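Local coordinates for carbonic anhydrase (PDB 4O1J), which probably catalyses the reversible hydration of carbon dioxide to hydrogencarbonate as a zinc-dependent, tetrameric carbonic anhydrase of the beta class, at residues Gly116-Ala121 with Arg161-Asn166; Ala93-Ala98 with Met175-Ile180; Thr64-Met69 with Gly201-Leu206. One frame throughout, in Å; residues are numbered along the deposited sequence.

Interaction 1: Gly116-Ala121 with Arg161-Asn166; sequences GGAAGA and RIAQLN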
ATOM      1  N   GLY A 116       1.938   7.849  20.520  1.00 33.81           N
ATOM      2  CA  GLY A 116       1.591   6.478  20.834  1.00 32.77           C
ATOM      3  C   GLY A 116       2.284   5.485  19.927  1.00 32.77           C
ATOM      4  O   GLY A 116       2.654   4.399  20.368  1.00 30.83           O
ATOM      5  N   GLY A 117       2.460   5.859  18.660  1.00 33.39           N
ATOM      6  CA  GLY A 117       3.118   4.997  17.696  1.00 32.54           C
ATOM      7  C   GLY A 117       4.583   4.852  18.034  1.00 33.35           C
ATOM      8  O   GLY A 117       5.154   3.766  17.916  1.00 34.38           O
ATOM      9  N   ALA A 118       5.183   5.951  18.480  1.00 33.96           N
ATOM     10  CA  ALA A 118       6.571   5.963  18.936  1.00 33.31           C
ATOM     11  C   ALA A 118       6.774   5.008  20.122  1.00 33.80           C
ATOM     12  O   ALA A 118       7.689   4.172  20.128  1.00 35.52           O
ATOM     13  CB  ALA A 118       6.982   7.380  19.314  1.00 32.01           C
ATOM     14  N   ALA A 119       5.917   5.152  21.130  1.00 32.25           N
ATOM     15  CA  ALA A 119       5.932   4.284  22.300  1.00 32.01           C
ATOM     16  C   ALA A 119       5.726   2.821  21.912  1.00 34.11           C
ATOM     17  O   ALA A 119       6.354   1.920  22.474  1.00 35.57           O
ATOM     18  CB  ALA A 119       4.862   4.724  23.296  1.00 30.47           C
ATOM     19  N   GLY A 120       4.841   2.597  20.946  1.00 34.37           N
ATOM     20  CA  GLY A 120       4.575   1.267  20.436  1.00 33.74           C
ATOM     21  C   GLY A 120       5.820   0.680  19.808  1.00 35.40           C
ATOM     22  O   GLY A 120       6.115  -0.503  19.973  1.00 36.30           O
ATOM     23  N   ALA A 121       6.565   1.516  19.093  1.00 35.72           N
ATOM     24  CA  ALA A 121       7.797   1.065  18.460  1.00 34.44           C
ATOM     25  C   ALA A 121       8.869   0.770  19.504  1.00 35.26           C
ATOM     26  O   ALA A 121       9.725  -0.088  19.297  1.00 35.01           O
ATOM     27  CB  ALA A 121       8.295   2.106  17.472  1.00 33.27           C
ATOM     28  N   ARG A 161      12.490  11.289  21.893  1.00 28.35           N
ATOM     29  CA  ARG A 161      13.677  11.120  21.067  1.00 28.25           C
ATOM     30  C   ARG A 161      13.400  10.241  19.847  1.00 28.40           C
ATOM     31  O   ARG A 161      13.736  10.612  18.713  1.00 28.16           O
ATOM     32  CB  ARG A 161      14.822  10.533  21.883  1.00 27.71           C
ATOM     33  CG  ARG A 161      16.118  10.486  21.114  1.00 28.69           C
ATOM     34  CD  ARG A 161      16.452  11.882  20.610  1.00 31.12           C
ATOM     35  NE  ARG A 161      17.577  11.880  19.681  1.00 35.50           N
ATOM     36  CZ  ARG A 161      17.804  12.831  18.777  1.00 37.37           C
ATOM     37  NH1 ARG A 161      16.968  13.856  18.662  1.00 35.88           N
ATOM     38  NH2 ARG A 161      18.857  12.741  17.970  1.00 38.62           N
ATOM     39  N   ILE A 162      12.765   9.092  20.066  1.00 28.17           N
ATOM     40  CA  ILE A 162      12.474   8.212  18.942  1.00 27.31           C
ATOM     41  C   ILE A 162      11.511   8.904  17.971  1.00 25.97           C
ATOM     42  O   ILE A 162      11.623   8.714  16.756  1.00 25.40           O
ATOM     43  CB  ILE A 162      11.912   6.831  19.415  1.00 22.79           C
ATOM     44  CG1 ILE A 162      11.800   5.855  18.244  1.00 24.24           C
ATOM     45  CG2 ILE A 162      10.543   6.966  20.015  1.00 21.66           C
ATOM     46  CD1 ILE A 162      13.083   5.594  17.528  1.00 25.87           C
ATOM     47  N   ALA A 163      10.636   9.776  18.481  1.00 25.82           N
ATOM     48  CA  ALA A 163       9.726  10.513  17.595  1.00 23.95           C
ATOM     49  C   ALA A 163      10.474  11.533  16.723  1.00 24.58           C
ATOM     50  O   ALA A 163      10.146  11.723  15.534  1.00 23.73           O
ATOM     51  CB  ALA A 163       8.647  11.194  18.402  1.00 21.62           C
ATOM     52  N   GLN A 164      11.504  12.153  17.302  1.00 25.54           N
ATOM     53  CA  GLN A 164      12.341  13.102  16.563  1.00 28.51           C
ATOM     54  C   GLN A 164      13.208  12.418  15.504  1.00 31.39           C
ATOM     55  O   GLN A 164      13.395  12.945  14.391  1.00 32.11           O
ATOM     56  CB  GLN A 164      13.234  13.883  17.522  1.00 29.84           C
ATOM     57  CG  GLN A 164      12.476  14.667  18.573  1.00 29.92           C
ATOM     58  CD  GLN A 164      13.400  15.345  19.552  1.00 30.69           C
ATOM     59  OE1 GLN A 164      14.495  14.856  19.826  1.00 32.50           O
ATOM     60  NE2 GLN A 164      12.973  16.484  20.078  1.00 30.39           N
ATOM     61  N   LEU A 165      13.738  11.247  15.851  1.00 32.61           N
ATOM     62  CA  LEU A 165      14.536  10.484  14.902  1.00 33.19           C
ATOM     63  C   LEU A 165      13.631  10.053  13.761  1.00 33.66           C
ATOM     64  O   LEU A 165      14.056   9.988  12.599  1.00 35.35           O
ATOM     65  CB  LEU A 165      15.176   9.264  15.564  1.00 33.42           C
ATOM     66  CG  LEU A 165      16.239   9.514  16.634  1.00 33.72           C
ATOM     67  CD1 LEU A 165      16.598   8.211  17.325  1.00 33.70           C
ATOM     68  CD2 LEU A 165      17.467  10.159  16.028  1.00 33.73           C
ATOM     69  N   ASN A 166      12.373   9.784  14.097  1.00 33.35           N
ATOM     70  CA  ASN A 166      11.386   9.433  13.088  1.00 35.44           C
ATOM     71  C   ASN A 166      11.124  10.591  12.127  1.00 36.32           C
ATOM     72  O   ASN A 166      11.019  10.388  10.905  1.00 39.48           O
ATOM     73  CB  ASN A 166      10.082   9.002  13.755  1.00 36.96           C
ATOM     74  CG  ASN A 166       9.034   8.579  12.753  1.00 38.73           C
ATOM     75  OD1 ASN A 166       9.241   7.644  11.979  1.00 40.36           O
ATOM     76  ND2 ASN A 166       7.895   9.268  12.761  1.00 38.65           N
TER
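A118 points its methyl group at helix 155-176, where it meets the side of I162 and, less closely, the methyl of A163. The approach is methyl to methyl: A118 CB lies 3.7 Å from I162 CG2 and 4.3 Å from A163 CB. I162 has CG1 anti to its backbone N (chi1 -172°), which puts CG2 between the N and the carbonyl carbon and turns this branch, not CD1, to the neighbouring helix. The same CG2 lies 4.0 Å from A118 O, alongside the backbone. The backbones come nearest where alanine faces alanine, A118 CA and A163 CA being 5.7 Å apart. I162 also packs on L138 and V141 of helix 136-144, and A163 on F195 of strand 190-197. R161 and Q164 lie away from this interface: R161 NH1 donates to Q164 OE1 at 2.9 Å, the acceptor in the guanidinium plane, while NE forms a salt bridge with E148. L165 CG lies over one face of that guanidinium, toward its rim. A118 sits beside the zinc ligand C115, its side chain about 7 Å from the metal. With three buried aliphatic residues and no hydrogen bond across it, the contact is held by dispersion and exclusion of water, so it is purely apolar packing between helix 155-176 and the helix that directly follows C115.

Interaction 2: Ala93-Ala98 with Met175-Ile180; sequences AVIEYA and MNNPTI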
ATOM      1  N   ALA A  93       0.286  10.117  -2.896  1.00 33.52           N
ATOM      2  CA  ALA A  93      -0.776  10.804  -3.618  1.00 32.33           C
ATOM      3  C   ALA A  93      -0.968  12.230  -3.095  1.00 31.46           C
ATOM      4  O   ALA A  93      -1.110  13.175  -3.881  1.00 31.60           O
ATOM      5  CB  ALA A  93      -2.074  10.020  -3.519  1.00 31.80           C
ATOM      6  N   VAL A  94      -0.945  12.386  -1.773  1.00 30.35           N
ATOM      7  CA  VAL A  94      -1.130  13.700  -1.164  1.00 30.17           C
ATOM      8  C   VAL A  94       0.039  14.598  -1.524  1.00 28.87           C
ATOM      9  O   VAL A  94      -0.149  15.763  -1.880  1.00 28.54           O
ATOM     10  CB  VAL A  94      -1.256  13.625   0.379  1.00 29.65           C
ATOM     11  CG1 VAL A  94      -1.369  15.016   0.960  1.00 27.76           C
ATOM     12  CG2 VAL A  94      -2.455  12.776   0.786  1.00 29.52           C
ATOM     13  N   ILE A  95       1.245  14.041  -1.454  1.00 27.73           N
ATOM     14  CA  ILE A  95       2.442  14.784  -1.826  1.00 27.73           C
ATOM     15  C   ILE A  95       2.410  15.199  -3.294  1.00 33.23           C
ATOM     16  O   ILE A  95       2.707  16.350  -3.624  1.00 36.18           O
ATOM     17  CB  ILE A  95       3.713  13.973  -1.568  1.00 24.47           C
ATOM     18  CG1 ILE A  95       3.862  13.672  -0.075  1.00 21.39           C
ATOM     19  CG2 ILE A  95       4.939  14.720  -2.084  1.00 25.30           C
ATOM     20  CD1 ILE A  95       5.010  12.746   0.237  1.00 18.62           C
ATOM     21  N   GLU A  96       2.042  14.272  -4.177  1.00 34.55           N
ATOM     22  CA  GLU A  96       1.995  14.597  -5.598  1.00 36.48           C
ATOM     23  C   GLU A  96       0.986  15.690  -5.893  1.00 35.58           C
ATOM     24  O   GLU A  96       1.278  16.615  -6.648  1.00 35.17           O
ATOM     25  CB  GLU A  96       1.652  13.378  -6.451  1.00 39.71           C
ATOM     26  CG  GLU A  96       2.827  12.815  -7.225  1.00 43.57           C
ATOM     27  CD  GLU A  96       2.513  11.477  -7.877  1.00 46.91           C
ATOM     28  OE1 GLU A  96       3.399  10.593  -7.905  1.00 46.18           O
ATOM     29  OE2 GLU A  96       1.379  11.325  -8.387  1.00 49.12           O
ATOM     30  N   TYR A  97      -0.196  15.592  -5.288  1.00 35.87           N
ATOM     31  CA  TYR A  97      -1.239  16.579  -5.538  1.00 35.42           C
ATOM     32  C   TYR A  97      -0.841  17.941  -4.976  1.00 35.44           C
ATOM     33  O   TYR A  97      -1.079  18.978  -5.602  1.00 34.74           O
ATOM     34  CB  TYR A  97      -2.569  16.134  -4.936  1.00 35.67           C
ATOM     35  CG  TYR A  97      -3.753  16.868  -5.521  1.00 38.22           C
ATOM     36  CD1 TYR A  97      -4.364  16.409  -6.681  1.00 39.43           C
ATOM     37  CD2 TYR A  97      -4.251  18.027  -4.932  1.00 39.48           C
ATOM     38  CE1 TYR A  97      -5.445  17.072  -7.235  1.00 40.42           C
ATOM     39  CE2 TYR A  97      -5.335  18.704  -5.481  1.00 39.80           C
ATOM     40  CZ  TYR A  97      -5.928  18.218  -6.634  1.00 41.30           C
ATOM     41  OH  TYR A  97      -7.003  18.871  -7.198  1.00 42.09           O
ATOM     42  N   ALA A  98      -0.211  17.930  -3.805  1.00 35.36           N
ATOM     43  CA  ALA A  98       0.185  19.162  -3.135  1.00 33.55           C
ATOM     44  C   ALA A  98       1.306  19.882  -3.883  1.00 32.19           C
ATOM     45  O   ALA A  98       1.285  21.106  -4.020  1.00 33.11           O
ATOM     46  CB  ALA A  98       0.611  18.869  -1.706  1.00 32.17           C
ATOM     47  N   MET A 175      13.017  13.958   0.907  1.00 34.17           N
ATOM     48  CA  MET A 175      14.076  14.591   0.140  1.00 34.55           C
ATOM     49  C   MET A 175      14.541  13.676  -0.980  1.00 35.37           C
ATOM     50  O   MET A 175      15.212  14.121  -1.913  1.00 36.66           O
ATOM     51  CB  MET A 175      15.258  14.954   1.044  1.00 35.23           C
ATOM     52  CG  MET A 175      14.926  15.950   2.153  1.00 35.43           C
ATOM     53  SD  MET A 175      14.781  17.657   1.596  1.00 40.99           S
ATOM     54  CE  MET A 175      16.507  18.102   1.394  1.00 19.16           C
ATOM     55  N   ASN A 176      14.184  12.398  -0.899  1.00 34.39           N
ATOM     56  CA  ASN A 176      14.488  11.492  -2.009  1.00 34.12           C
ATOM     57  C   ASN A 176      13.304  11.253  -2.947  1.00 32.97           C
ATOM     58  O   ASN A 176      13.441  10.626  -3.998  1.00 32.98           O
ATOM     59  CB  ASN A 176      15.004  10.165  -1.464  1.00 34.50           C
ATOM     60  CG  ASN A 176      16.385  10.295  -0.857  1.00 35.20           C
ATOM     61  OD1 ASN A 176      17.166  11.173  -1.249  1.00 34.61           O
ATOM     62  ND2 ASN A 176      16.683   9.453   0.134  1.00 35.23           N
ATOM     63  N   ASN A 177      12.145  11.773  -2.564  1.00 31.38           N
ATOM     64  CA  ASN A 177      10.968  11.764  -3.424  1.00 31.26           C
ATOM     65  C   ASN A 177      11.233  12.564  -4.696  1.00 33.21           C
ATOM     66  O   ASN A 177      11.727  13.687  -4.627  1.00 34.24           O
ATOM     67  CB  ASN A 177       9.771  12.340  -2.681  1.00 30.25           C
ATOM     68  CG  ASN A 177       8.502  12.302  -3.496  1.00 30.67           C
ATOM     69  OD1 ASN A 177       8.337  13.056  -4.455  1.00 32.18           O
ATOM     70  ND2 ASN A 177       7.573  11.447  -3.092  1.00 30.72           N
ATOM     71  N   PRO A 178      10.910  11.990  -5.867  1.00 33.64           N
ATOM     72  CA  PRO A 178      11.212  12.636  -7.154  1.00 33.70           C
ATOM     73  C   PRO A 178      10.469  13.960  -7.390  1.00 33.67           C
ATOM     74  O   PRO A 178      11.062  14.908  -7.913  1.00 33.90           O
ATOM     75  CB  PRO A 178      10.760  11.594  -8.188  1.00 32.93           C
ATOM     76  CG  PRO A 178      10.580  10.328  -7.435  1.00 32.88           C
ATOM     77  CD  PRO A 178      10.206  10.711  -6.046  1.00 32.58           C
ATOM     78  N   THR A 179       9.192  14.021  -7.021  1.00 31.73           N
ATOM     79  CA  THR A 179       8.400  15.222  -7.236  1.00 31.59           C
ATOM     80  C   THR A 179       8.906  16.366  -6.370  1.00 31.49           C
ATOM     81  O   THR A 179       8.991  17.524  -6.803  1.00 33.37           O
ATOM     82  CB  THR A 179       6.918  14.981  -6.915  1.00 32.22           C
ATOM     83  OG1 THR A 179       6.457  13.812  -7.606  1.00 34.25           O
ATOM     84  CG2 THR A 179       6.085  16.185  -7.325  1.00 31.60           C
ATOM     85  N   ILE A 180       9.284  16.010  -5.151  1.00 29.94           N
ATOM     86  CA  ILE A 180       9.766  16.973  -4.180  1.00 29.66           C
ATOM     87  C   ILE A 180      11.121  17.463  -4.635  1.00 32.99           C
ATOM     88  O   ILE A 180      11.395  18.656  -4.612  1.00 33.46           O
ATOM     89  CB  ILE A 180       9.853  16.356  -2.767  1.00 26.15           C
ATOM     90  CG1 ILE A 180       8.442  16.180  -2.190  1.00 24.20           C
ATOM     91  CG2 ILE A 180      10.691  17.223  -1.848  1.00 24.49           C
ATOM     92  CD1 ILE A 180       8.402  15.485  -0.857  1.00 24.27           C
TER
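E96 on helix 89-100 and T179 in the first turn of helix 178-187 bring their backbones together, CA to CA 6.6 Å, while I95 and I180 lie farther apart at 8.0 Å. The second helix begins with an asparagine N-cap, N177, and the contact joins two helices of the alpha/beta fold of beta-class carbonic anhydrases. I95 points its side chain across the gap; chi1 of -63° sets CG1 beside the backbone N and leaves CG2 anti to it, and CG2 touches both CG1 and CD1 of I180, each at 3.8 Å. The two isoleucines cross at about a right angle, so one methyl branch rests against the outer part of the other chain. L174 of helix 155-176 touches both of them, and I180 continues onto V191 of strand 190-197. Beside this apolar pair, E96 runs across T179, its CG 3.8 Å from T179 OG1, a packing contact and not a hydrogen bond. The polar ends look to other chains: E96 OE2 accepts from V130 N of a second subunit, and T179 OG1 has a weak hydrogen bond with R126 of a third, so the contact lies close to two subunit interfaces. N177 ND2 packs 4.3 Å from I95 CG2, while its other terminal atom, OD1, caps the helix, accepting weakly from T179 N and along a straighter line from I180 N at 3.2 Å, with an N-H...O angle of 159°.

Interaction 3: Thr64-Met69 with Gly201-Leu206; sequences TTILGM and GRIKEL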
ATOM      1  N   THR A  64      -4.220  23.132  11.760  1.00 26.99           N
ATOM      2  CA  THR A  64      -4.771  24.442  11.465  1.00 29.99           C
ATOM      3  C   THR A  64      -5.029  25.229  12.741  1.00 33.57           C
ATOM      4  O   THR A  64      -4.950  26.460  12.743  1.00 34.49           O
ATOM      5  CB  THR A  64      -6.065  24.323  10.648  1.00 31.75           C
ATOM      6  OG1 THR A  64      -5.825  23.485   9.510  1.00 33.87           O
ATOM      7  CG2 THR A  64      -6.512  25.678  10.152  1.00 32.13           C
ATOM      8  N   THR A  65      -5.315  24.520  13.829  1.00 34.74           N
ATOM      9  CA  THR A  65      -5.529  25.170  15.122  1.00 33.62           C
ATOM     10  C   THR A  65      -4.209  25.591  15.764  1.00 33.94           C
ATOM     11  O   THR A  65      -4.052  26.744  16.176  1.00 34.87           O
ATOM     12  CB  THR A  65      -6.288  24.255  16.114  1.00 33.46           C
ATOM     13  OG1 THR A  65      -7.583  23.940  15.592  1.00 34.54           O
ATOM     14  CG2 THR A  65      -6.473  24.958  17.447  1.00 33.40           C
ATOM     15  N   ILE A  66      -3.259  24.661  15.829  1.00 32.35           N
ATOM     16  CA  ILE A  66      -2.013  24.901  16.544  1.00 30.89           C
ATOM     17  C   ILE A  66      -1.100  25.866  15.801  1.00 32.70           C
ATOM     18  O   ILE A  66      -0.221  26.479  16.404  1.00 34.16           O
ATOM     19  CB  ILE A  66      -1.257  23.580  16.805  1.00 28.59           C
ATOM     20  CG1 ILE A  66      -0.844  22.928  15.482  1.00 26.58           C
ATOM     21  CG2 ILE A  66      -2.114  22.634  17.627  1.00 27.46           C
ATOM     22  CD1 ILE A  66      -0.066  21.642  15.639  1.00 23.95           C
ATOM     23  N   LEU A  67      -1.337  26.033  14.505  1.00 33.04           N
ATOM     24  CA  LEU A  67      -0.584  27.005  13.722  1.00 33.57           C
ATOM     25  C   LEU A  67      -1.326  28.336  13.701  1.00 35.57           C
ATOM     26  O   LEU A  67      -0.838  29.323  13.147  1.00 35.85           O
ATOM     27  CB  LEU A  67      -0.362  26.506  12.295  1.00 32.40           C
ATOM     28  CG  LEU A  67       0.581  25.326  12.075  1.00 31.74           C
ATOM     29  CD1 LEU A  67       0.610  24.956  10.607  1.00 30.97           C
ATOM     30  CD2 LEU A  67       1.976  25.652  12.571  1.00 31.97           C
ATOM     31  N   GLY A  68      -2.510  28.351  14.309  1.00 36.25           N
ATOM     32  CA  GLY A  68      -3.320  29.552  14.388  1.00 37.70           C
ATOM     33  C   GLY A  68      -3.624  30.135  13.023  1.00 38.95           C
ATOM     34  O   GLY A  68      -3.540  31.351  12.826  1.00 38.27           O
ATOM     35  N   MET A  69      -3.961  29.264  12.073  1.00 39.48           N
ATOM     36  CA  MET A  69      -4.285  29.702  10.719  1.00 38.13           C
ATOM     37  C   MET A  69      -5.729  29.359  10.389  1.00 38.02           C
ATOM     38  O   MET A  69      -6.463  28.852  11.236  1.00 36.75           O
ATOM     39  CB  MET A  69      -3.327  29.078   9.700  1.00 36.41           C
ATOM     40  CG  MET A  69      -1.880  29.530   9.878  1.00 35.98           C
ATOM     41  SD  MET A  69      -0.721  28.831   8.686  1.00 60.23           S
ATOM     42  CE  MET A  69      -0.662  30.121   7.452  1.00 41.39           C
ATOM     43  N   GLY A 201       2.981  23.484  24.049  1.00 41.50           N
ATOM     44  CA  GLY A 201       2.191  23.876  22.895  1.00 40.82           C
ATOM     45  C   GLY A 201       2.979  24.559  21.792  1.00 41.84           C
ATOM     46  O   GLY A 201       2.393  25.136  20.871  1.00 41.54           O
ATOM     47  N   ARG A 202       4.304  24.484  21.877  1.00 42.98           N
ATOM     48  CA  ARG A 202       5.179  25.159  20.923  1.00 44.61           C
ATOM     49  C   ARG A 202       5.776  24.192  19.892  1.00 43.36           C
ATOM     50  O   ARG A 202       5.969  23.003  20.161  1.00 43.44           O
ATOM     51  CB  ARG A 202       6.300  25.905  21.662  1.00 47.84           C
ATOM     52  CG  ARG A 202       6.036  27.404  21.885  1.00 51.45           C
ATOM     53  CD  ARG A 202       5.237  27.670  23.164  1.00 55.08           C
ATOM     54  NE  ARG A 202       4.803  29.067  23.281  1.00 57.44           N
ATOM     55  CZ  ARG A 202       4.297  29.616  24.387  1.00 57.85           C
ATOM     56  NH1 ARG A 202       3.928  30.892  24.384  1.00 57.81           N
ATOM     57  NH2 ARG A 202       4.152  28.897  25.495  1.00 57.42           N
ATOM     58  N   ILE A 203       6.059  24.722  18.707  1.00 41.11           N
ATOM     59  CA  ILE A 203       6.670  23.961  17.625  1.00 39.04           C
ATOM     60  C   ILE A 203       8.085  24.468  17.382  1.00 39.83           C
ATOM     61  O   ILE A 203       8.309  25.679  17.286  1.00 40.80           O
ATOM     62  CB  ILE A 203       5.868  24.069  16.313  1.00 37.13           C
ATOM     63  CG1 ILE A 203       4.540  23.321  16.420  1.00 36.88           C
ATOM     64  CG2 ILE A 203       6.670  23.521  15.151  1.00 36.36           C
ATOM     65  CD1 ILE A 203       3.522  23.757  15.380  1.00 37.17           C
ATOM     66  N   LYS A 204       9.044  23.549  17.325  1.00 38.42           N
ATOM     67  CA  LYS A 204      10.433  23.916  17.086  1.00 37.73           C
ATOM     68  C   LYS A 204      10.940  23.248  15.815  1.00 39.00           C
ATOM     69  O   LYS A 204      10.390  22.238  15.373  1.00 40.08           O
ATOM     70  CB  LYS A 204      11.304  23.519  18.277  1.00 37.01           C
ATOM     71  CG  LYS A 204      11.234  22.043  18.636  1.00 36.30           C
ATOM     72  CD  LYS A 204      12.283  21.663  19.673  1.00 36.36           C
ATOM     73  CE  LYS A 204      12.021  20.274  20.244  1.00 36.26           C
ATOM     74  NZ  LYS A 204      12.913  19.945  21.392  1.00 36.72           N
ATOM     75  N   GLU A 205      11.980  23.818  15.220  1.00 38.44           N
ATOM     76  CA  GLU A 205      12.623  23.192  14.072  1.00 38.58           C
ATOM     77  C   GLU A 205      13.638  22.163  14.544  1.00 37.82           C
ATOM     78  O   GLU A 205      14.336  22.389  15.523  1.00 39.53           O
ATOM     79  CB  GLU A 205      13.300  24.239  13.192  1.00 40.69           C
ATOM     80  CG  GLU A 205      12.357  25.275  12.638  1.00 43.34           C
ATOM     81  CD  GLU A 205      13.075  26.313  11.804  1.00 46.92           C
ATOM     82  OE1 GLU A 205      13.903  25.920  10.954  1.00 47.87           O
ATOM     83  OE2 GLU A 205      12.801  27.519  11.984  1.00 48.77           O
ATOM     84  N   LEU A 206      13.731  21.034  13.848  1.00 36.33           N
ATOM     85  CA  LEU A 206      14.703  20.012  14.231  1.00 36.24           C
ATOM     86  C   LEU A 206      16.037  20.181  13.514  1.00 38.87           C
ATOM     87  O   LEU A 206      17.022  19.544  13.873  1.00 39.49           O
ATOM     88  CB  LEU A 206      14.146  18.617  13.968  1.00 34.56           C
ATOM     89  CG  LEU A 206      13.025  18.236  14.936  1.00 33.45           C
ATOM     90  CD1 LEU A 206      12.456  16.871  14.606  1.00 32.40           C
ATOM     91  CD2 LEU A 206      13.524  18.288  16.373  1.00 33.58           C
TER
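L67 and I203 make the closer half of this contact, L67 CD2 meeting I203 CD1 at 3.7 Å. I66 adds a looser touch, its CD1 4.2 Å from the same methyl, so the end of one isoleucine serves both partners. Each side chain crosses I203 at about a right angle. In I66, CG1 sits between the backbone N and the carbonyl carbon (chi1 63°), and its extended end runs from there toward the strand. The backbones stay well apart: even the nearer pair, I66 CA and G201 CA, is separated by 7.7 Å, and no hydrogen bond spans the gap. The outer side is looser: G68, exposed, turns the chain with positive phi (57°) in a Schellman motif closed by M69 N to T64 O and G68 N to T65 O, while K204 and E205 of the strand are exposed to solvent. N25 of a second subunit packs on I203, and P62 of that subunit on T64. Within the chain, I66 and L67 rest on W53 of strand 51-56, and I203 on V194 and F196 of strand 190-197. The end of helix 63-66 is thereby joined to 202-206, the antiparallel outermost strand of the sheet within this chain.

How the interactions relate
Following the chain from the N terminus, 64-69 opens the loop of interaction 3, 93-98 that of interaction 2 and 116-121 that of interaction 1. They close in reverse order, at 161-166, 175-180 and 201-206, so the three are nested and none cross. Interactions 1 and 2 share helix 155-176, which meets the helix after the zinc ligands near its middle and leads into helix 178-187 at its end; their nearest atoms remain about 11 Å apart. Interactions 1 and 3 touch by packing, Q164 lying against K204 and L206, which joins that helix to strand 202-206, outermost in the sheet of this chain. Interactions 2 and 3 stay apart within the chain, yet both reach the second subunit.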